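Local atomic coordinates of Alpha/beta hydrolase (Novosphingobium aromaticivorans, PDB entry 3BWX), a protein that probably acts as a hydrolase of the alpha/beta hydrolase family, on a substrate not yet established, and binds calcium in the crystal. Residues P30-L35 against R98-G103; L110-A115 against A125-V130; D168-W173 against P261-A266. The protein carries 1 engineered substitution. All coordinates share one frame; numbering follows the deposited sequence.

Contact 1: P30-L35 against R98-G103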
# COMPACT_ATOMS: atom_id res chain seq x y z
N PRO A 30 5.35 -19.30 -2.64
CA PRO A 30 6.08 -18.02 -2.65
C PRO A 30 5.60 -17.13 -1.51
O PRO A 30 4.46 -17.29 -1.05
CB PRO A 30 5.69 -17.37 -3.97
CG PRO A 30 4.41 -18.05 -4.39
CD PRO A 30 4.44 -19.45 -3.77
N PRO A 31 6.43 -16.16 -1.12
CA PRO A 31 5.96 -15.24 -0.08
C PRO A 31 5.03 -14.17 -0.62
O PRO A 31 5.00 -13.91 -1.83
CB PRO A 31 7.27 -14.64 0.41
CG PRO A 31 8.12 -14.60 -0.79
CD PRO A 31 7.79 -15.82 -1.59
N VAL A 32 4.27 -13.56 0.28
CA VAL A 32 3.35 -12.48 -0.06
C VAL A 32 3.97 -11.14 0.36
O VAL A 32 4.24 -10.94 1.54
CB VAL A 32 1.99 -12.66 0.61
CG1 VAL A 32 1.06 -11.51 0.22
CG2 VAL A 32 1.35 -14.00 0.20
N LEU A 33 4.21 -10.24 -0.59
CA LEU A 33 4.80 -8.93 -0.31
C LEU A 33 3.70 -7.86 -0.35
O LEU A 33 3.00 -7.74 -1.36
CB LEU A 33 5.85 -8.60 -1.37
CG LEU A 33 6.60 -7.28 -1.42
CD1 LEU A 33 7.60 -7.22 -0.29
CD2 LEU A 33 7.37 -7.10 -2.74
N CYS A 34 3.49 -7.16 0.77
CA CYS A 34 2.41 -6.19 0.91
C CYS A 34 3.00 -4.80 0.86
O CYS A 34 3.80 -4.46 1.72
CB CYS A 34 1.70 -6.41 2.22
SG CYS A 34 0.85 -8.01 2.38
N LEU A 35 2.60 -4.02 -0.13
CA LEU A 35 3.16 -2.74 -0.40
C LEU A 35 2.16 -1.64 -0.07
O LEU A 35 1.08 -1.59 -0.67
CB LEU A 35 3.64 -2.67 -1.84
CG LEU A 35 4.68 -3.73 -2.22
CD1 LEU A 35 5.03 -3.51 -3.70
CD2 LEU A 35 5.88 -3.72 -1.26
N ARG A 98 10.52 -15.16 -6.68
CA ARG A 98 9.12 -15.21 -7.11
C ARG A 98 8.27 -14.89 -5.91
O ARG A 98 8.57 -15.34 -4.81
CB ARG A 98 8.82 -16.60 -7.57
CG ARG A 98 7.56 -16.78 -8.26
CD ARG A 98 7.53 -18.16 -8.89
NE ARG A 98 6.35 -18.30 -9.71
CZ ARG A 98 5.27 -19.02 -9.42
NH1 ARG A 98 5.15 -19.73 -8.29
NH2 ARG A 98 4.28 -19.02 -10.30
N PHE A 99 7.21 -14.12 -6.09
CA PHE A 99 6.41 -13.62 -4.97
C PHE A 99 5.04 -13.21 -5.42
O PHE A 99 4.80 -12.94 -6.59
CB PHE A 99 7.09 -12.43 -4.24
CG PHE A 99 7.45 -11.25 -5.16
CD1 PHE A 99 8.54 -11.31 -5.97
CD2 PHE A 99 6.65 -10.12 -5.22
CE1 PHE A 99 8.88 -10.22 -6.81
CE2 PHE A 99 6.98 -9.05 -6.05
CZ PHE A 99 8.09 -9.12 -6.85
N VAL A 100 4.12 -13.20 -4.46
CA VAL A 100 2.80 -12.58 -4.64
C VAL A 100 2.94 -11.14 -4.19
O VAL A 100 3.65 -10.85 -3.20
CB VAL A 100 1.72 -13.32 -3.83
CG1 VAL A 100 0.39 -12.57 -3.84
CG2 VAL A 100 1.61 -14.81 -4.31
N ALA A 101 2.35 -10.23 -4.95
CA ALA A 101 2.40 -8.81 -4.62
C ALA A 101 0.99 -8.31 -4.34
O ALA A 101 0.08 -8.50 -5.18
CB ALA A 101 3.04 -8.02 -5.80
N ILE A 102 0.78 -7.66 -3.19
CA ILE A 102 -0.49 -6.99 -2.84
C ILE A 102 -0.16 -5.52 -2.68
O ILE A 102 0.52 -5.20 -1.73
CB ILE A 102 -1.14 -7.56 -1.55
CG1 ILE A 102 -1.42 -9.05 -1.69
CG2 ILE A 102 -2.36 -6.70 -1.21
CD1 ILE A 102 -2.12 -9.70 -0.48
N GLY A 103 -0.61 -4.63 -3.57
CA GLY A 103 -0.20 -3.23 -3.58
C GLY A 103 -1.38 -2.28 -3.53
O GLY A 103 -2.31 -2.37 -4.37

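Contact 2: L110-A115 against A125-V130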
# COMPACT_ATOMS: atom_id res chain seq x y z
N LEU A 110 3.94 0.48 -7.67
CA LEU A 110 5.24 -0.19 -7.48
C LEU A 110 5.15 -1.67 -7.89
O LEU A 110 6.11 -2.27 -8.40
CB LEU A 110 5.65 -0.06 -6.02
CG LEU A 110 6.08 1.39 -5.68
CD1 LEU A 110 6.41 1.60 -4.18
CD2 LEU A 110 7.25 1.87 -6.54
N THR A 111 4.00 -2.27 -7.65
CA THR A 111 3.77 -3.65 -8.07
C THR A 111 3.84 -3.78 -9.61
O THR A 111 4.49 -4.66 -10.14
CB THR A 111 2.40 -4.16 -7.57
OG1 THR A 111 2.40 -4.24 -6.15
CG2 THR A 111 2.09 -5.56 -8.15
N MSE A 112 3.24 -2.83 -10.32
CA MSE A 112 3.38 -2.83 -11.79
C MSE A 112 4.81 -2.63 -12.26
O MSE A 112 5.29 -3.34 -13.15
CB MSE A 112 2.44 -1.78 -12.39
CG MSE A 112 0.98 -2.07 -12.19
SE MSE A 112 -0.20 -0.66 -12.99
CE MSE A 112 -1.29 -0.21 -11.49
N LEU A 113 5.55 -1.76 -11.56
CA LEU A 113 6.92 -1.46 -11.89
C LEU A 113 7.83 -2.68 -11.61
O LEU A 113 8.70 -3.04 -12.42
CB LEU A 113 7.35 -0.21 -11.12
CG LEU A 113 6.75 1.07 -11.73
CD1 LEU A 113 6.94 2.19 -10.71
CD2 LEU A 113 7.36 1.38 -13.14
N LEU A 114 7.58 -3.38 -10.50
CA LEU A 114 8.33 -4.62 -10.21
C LEU A 114 8.01 -5.67 -11.27
O LEU A 114 8.94 -6.37 -11.73
CB LEU A 114 7.96 -5.18 -8.86
CG LEU A 114 8.52 -4.43 -7.67
CD1 LEU A 114 7.83 -4.89 -6.37
CD2 LEU A 114 10.03 -4.57 -7.57
N ALA A 115 6.74 -5.83 -11.67
CA ALA A 115 6.35 -6.84 -12.66
C ALA A 115 7.03 -6.56 -13.99
O ALA A 115 7.49 -7.48 -14.65
CB ALA A 115 4.82 -6.87 -12.82
N ALA A 125 -0.96 -11.34 -8.19
CA ALA A 125 -0.96 -10.00 -7.67
C ALA A 125 -2.39 -9.50 -7.39
O ALA A 125 -3.38 -9.95 -7.96
CB ALA A 125 -0.24 -9.03 -8.60
N VAL A 126 -2.43 -8.52 -6.51
CA VAL A 126 -3.61 -7.80 -6.14
C VAL A 126 -3.31 -6.33 -6.26
O VAL A 126 -2.34 -5.89 -5.65
CB VAL A 126 -4.03 -8.11 -4.68
CG1 VAL A 126 -5.30 -7.26 -4.29
CG2 VAL A 126 -4.26 -9.60 -4.46
N LEU A 127 -4.11 -5.59 -7.02
CA LEU A 127 -4.02 -4.13 -7.11
C LEU A 127 -5.21 -3.60 -6.32
O LEU A 127 -6.36 -3.88 -6.65
CB LEU A 127 -4.08 -3.60 -8.55
CG LEU A 127 -2.87 -3.83 -9.47
CD1 LEU A 127 -3.21 -3.33 -10.89
CD2 LEU A 127 -1.61 -3.12 -8.90
N ASN A 128 -4.93 -2.88 -5.27
CA ASN A 128 -5.98 -2.35 -4.41
C ASN A 128 -6.20 -0.88 -4.70
O ASN A 128 -5.45 0.00 -4.28
CB ASN A 128 -5.67 -2.57 -2.97
CG ASN A 128 -6.74 -2.05 -2.05
OD1 ASN A 128 -7.93 -1.99 -2.41
ND2 ASN A 128 -6.34 -1.71 -0.85
N ASP A 129 -7.26 -0.65 -5.47
CA ASP A 129 -7.80 0.69 -5.77
C ASP A 129 -6.81 1.60 -6.46
O ASP A 129 -6.63 2.78 -6.12
CB ASP A 129 -8.47 1.37 -4.55
CG ASP A 129 -9.57 2.35 -4.96
OD1 ASP A 129 -10.54 1.86 -5.52
OD2 ASP A 129 -9.43 3.57 -4.79
N VAL A 130 -6.10 1.03 -7.41
CA VAL A 130 -5.22 1.80 -8.24
C VAL A 130 -5.16 1.12 -9.60
O VAL A 130 -5.28 -0.10 -9.71
CB VAL A 130 -3.86 1.96 -7.61
CG1 VAL A 130 -3.16 0.62 -7.42
CG2 VAL A 130 -3.06 3.01 -8.38

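Contact 3: D168-W173 against P261-A266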
# COMPACT_ATOMS: atom_id res chain seq x y z
N ASP A 168 -16.63 10.53 3.93
CA ASP A 168 -17.23 10.22 2.62
C ASP A 168 -16.70 8.91 2.03
O ASP A 168 -17.40 8.28 1.25
CB ASP A 168 -17.02 11.33 1.59
CG ASP A 168 -15.60 11.86 1.54
OD1 ASP A 168 -14.80 11.65 2.49
OD2 ASP A 168 -15.28 12.50 0.52
N VAL A 169 -15.46 8.56 2.38
CA VAL A 169 -14.79 7.35 1.91
C VAL A 169 -15.35 6.13 2.65
O VAL A 169 -15.48 5.05 2.08
CB VAL A 169 -13.22 7.44 2.12
CG1 VAL A 169 -12.49 6.19 1.68
CG2 VAL A 169 -12.61 8.73 1.44
N TYR A 170 -15.61 6.31 3.94
CA TYR A 170 -16.05 5.20 4.79
C TYR A 170 -17.27 5.65 5.59
O TYR A 170 -17.22 5.80 6.82
CB TYR A 170 -14.94 4.73 5.73
CG TYR A 170 -13.59 4.43 5.08
CD1 TYR A 170 -13.44 3.31 4.23
CD2 TYR A 170 -12.46 5.23 5.34
CE1 TYR A 170 -12.23 3.02 3.66
CE2 TYR A 170 -11.24 4.94 4.77
CZ TYR A 170 -11.13 3.83 3.93
OH TYR A 170 -9.90 3.52 3.39
N PRO A 171 -18.38 5.89 4.90
CA PRO A 171 -19.54 6.44 5.59
C PRO A 171 -20.22 5.55 6.60
O PRO A 171 -20.97 6.08 7.44
CB PRO A 171 -20.51 6.75 4.44
CG PRO A 171 -20.13 5.79 3.38
CD PRO A 171 -18.63 5.72 3.46
N ASP A 172 -19.99 4.25 6.57
CA ASP A 172 -20.71 3.33 7.46
C ASP A 172 -19.90 2.92 8.66
O ASP A 172 -20.39 2.19 9.49
CB ASP A 172 -21.20 2.09 6.71
CG ASP A 172 -22.19 2.43 5.63
OD1 ASP A 172 -22.86 3.49 5.75
OD2 ASP A 172 -22.22 1.70 4.62
N TRP A 173 -18.65 3.37 8.73
CA TRP A 173 -17.82 3.02 9.88
C TRP A 173 -18.30 3.57 11.22
O TRP A 173 -18.80 4.70 11.31
CB TRP A 173 -16.40 3.50 9.69
CG TRP A 173 -15.56 2.69 8.73
CD1 TRP A 173 -15.96 1.69 7.88
CD2 TRP A 173 -14.16 2.88 8.51
NE1 TRP A 173 -14.88 1.27 7.12
CE2 TRP A 173 -13.76 1.96 7.50
CE3 TRP A 173 -13.22 3.74 9.05
CZ2 TRP A 173 -12.45 1.88 7.03
CZ3 TRP A 173 -11.88 3.65 8.59
CH2 TRP A 173 -11.53 2.71 7.57
N PRO A 261 -18.75 -2.36 -1.93
CA PRO A 261 -19.85 -1.36 -1.79
C PRO A 261 -19.62 -0.27 -0.75
O PRO A 261 -19.06 -0.55 0.33
CB PRO A 261 -21.06 -2.22 -1.39
CG PRO A 261 -20.71 -3.60 -1.84
CD PRO A 261 -19.21 -3.74 -1.70
N ARG A 262 -20.02 0.95 -1.09
CA ARG A 262 -20.11 2.08 -0.15
C ARG A 262 -18.76 2.51 0.45
O ARG A 262 -18.74 3.12 1.52
CB ARG A 262 -21.10 1.77 0.98
CG ARG A 262 -22.45 1.38 0.42
CD ARG A 262 -23.68 1.76 1.25
NE ARG A 262 -23.49 2.65 2.41
CZ ARG A 262 -23.85 3.94 2.44
NH1 ARG A 262 -24.41 4.53 1.40
NH2 ARG A 262 -23.67 4.65 3.54
N ILE A 263 -17.66 2.20 -0.21
CA ILE A 263 -16.40 2.71 0.25
C ILE A 263 -15.61 3.23 -0.93
O ILE A 263 -15.82 2.82 -2.07
CB ILE A 263 -15.57 1.69 1.09
CG1 ILE A 263 -15.05 0.55 0.24
CG2 ILE A 263 -16.31 1.12 2.32
CD1 ILE A 263 -14.16 -0.41 1.06
N GLY A 264 -14.68 4.12 -0.62
CA GLY A 264 -13.93 4.83 -1.64
C GLY A 264 -12.50 4.36 -1.67
O GLY A 264 -12.22 3.16 -1.51
N HIS A 265 -11.60 5.32 -1.89
CA HIS A 265 -10.17 5.04 -1.96
C HIS A 265 -9.57 4.97 -0.57
O HIS A 265 -9.51 5.98 0.10
CB HIS A 265 -9.43 6.11 -2.76
CG HIS A 265 -7.98 5.82 -2.92
ND1 HIS A 265 -7.49 4.89 -3.83
CD2 HIS A 265 -6.90 6.32 -2.28
CE1 HIS A 265 -6.17 4.87 -3.76
NE2 HIS A 265 -5.78 5.72 -2.81
N ALA A 266 -9.07 3.83 -0.09
CA ALA A 266 -9.09 2.48 -0.68
C ALA A 266 -9.75 1.47 0.31
O ALA A 266 -9.79 1.71 1.54
CB ALA A 266 -7.66 2.04 -0.99
O HOH W 1 -18.18 5.81 0.09
O HOH W 2 -8.25 6.48 2.66
O HOH W 3 -18.51 2.77 4.59

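Contact 1: P30-L35 against R98-G103
V32 leans on I102 where two neighbouring strands run parallel, their short axes 21° apart. The CG1 methyl of V32 stands anti to the backbone N (chi1 -180°), which brings it to 3.7 Å from CD1 of I102. The other branch of V32, CG2, lies alongside V100, at 4.1 Å from its CB, and the two valines point the same way. C34 completes this face of the sheet. On the other face lie L33, L35 and A101; G103, opposite L35, brings no side chain. L33 meets F99 obliquely, CD2 of L33 to CE2 of the ring at 3.9 Å. In F99, chi1 (55°) puts CG between the backbone N and the carbonyl carbon, and chi2 then sets the ring's turn. T111 and L114 of helix 106-117 cover L35, and T111 also covers A101.

The backbone ladder has four rungs. P31 cannot donate, but its O accepts from V100 N at 2.9 Å. V100 O then takes L33 N, L33 O takes I102 N, and I102 O takes L35 N. Outward-facing groups of V32 and C34 bond to R57 and L59, as expected of an interior strand. Charged R98 lies at the exposed end beside P30. Backbone bonds thus fix the register and mostly apolar groups fill both faces, as strand 99-104 leads into an apparent nucleophile elbow.

Contact 2: L110-A115 against A125-V130
M112, a selenomethionine, and L127 carry the close part of this helix-on-sheet contact. CE of M112 ends 3.7 Å from CD1 of L127 and 3.9 Å from CD2, so one terminal methyl touches both branches of the leucine. The M112 chain is extended as far as SE and then bends (chi3 -126°), which swings CE toward the strand. The two side chains cross at about a right angle. M112 and L127 account for somewhat over half of the modest 197 Å² buried between the segments.

Around them the fit is slacker. CG2 of T111 stands 4.2 Å from CB of A125, and CB of T111 is 4.4 Å from CD2 of L127. CE of M112 comes no nearer than 4.4 Å to V130 O. The slack side does not open to solvent: all five touching residues are buried, and L225 of helix 219-225 packs on both M112 and A125. CG2 is the branch of T111 that meets A125, while OG1 is hydrogen-bonded to G107 O in the preceding turn of its own helix.

Helix 106-117 is the connecting helix of a beta-alpha-beta crossover from strand 99-104 to strand 122-128. The axes of helix segment 110-115 and strand segment 125-128 approach to 9.8 Å, at 147° to each other. No hydrogen bond spans the two segments. Their association therefore rests on dispersion between methyl groups and hydrocarbon chains, while the T111 hydroxyl is satisfied by G107 O.

Contact 3: D168-W173 against P261-A266
The Y170 ring meets the other loop with its edge: A266 O lies in its plane and CG2 of I263 near it. One face is covered over its centre by CG1 of V169, the opposite face by CZ2 of W173, 3.3 Å above the plane and offset toward the rim. W173 in turn takes CB of Y170 over the centre of its own ring. The Y170 hydroxyl donates to A266 O at 2.6 Å, gripping the residue that follows a cis peptide bond.

Loop 261-266 follows strand 255-260, the last of the main sheet, where alpha/beta hydrolases commonly carry their catalytic histidine. Here H265 is hydrogen-bonded through ND1 to D129, consistent with that role. Next to it, G264 N reaches an in-plane lone pair of V169 O at 3.0 Å, though the bond is bent (139° at the hydrogen).

At the exposed end, R262 holds D172 in a side-on salt bridge. NE binds OD2 at 2.7 Å and NH2 binds OD1 at 2.6 Å, with the guanidinium and carboxylate planes only 20° apart. D172 sits in the type I turn Y170-W173; its backbone N donates to a water that donates on to R262 O.

Contacts 1 and 2 belong to the same core: strands 99-104 and 122-128 are neighbours in the main sheet, and A101 joins the two, through its O to V126 N (2.8 Å) and its CB to T111. Contact 3 lies toward the surface, about 25 Å from contact 1 between centres. It joins two loops and is only partly buried, so a tyrosine hydroxyl bond, a salt bridge and water bridges replace the backbone ladder of contact 1 and the bare apolar touch of contact 2. Contacts 2 and 3 nevertheless meet, where CB of D129, in the loop just after strand 122-128, packs 3.7 Å from CB of A266.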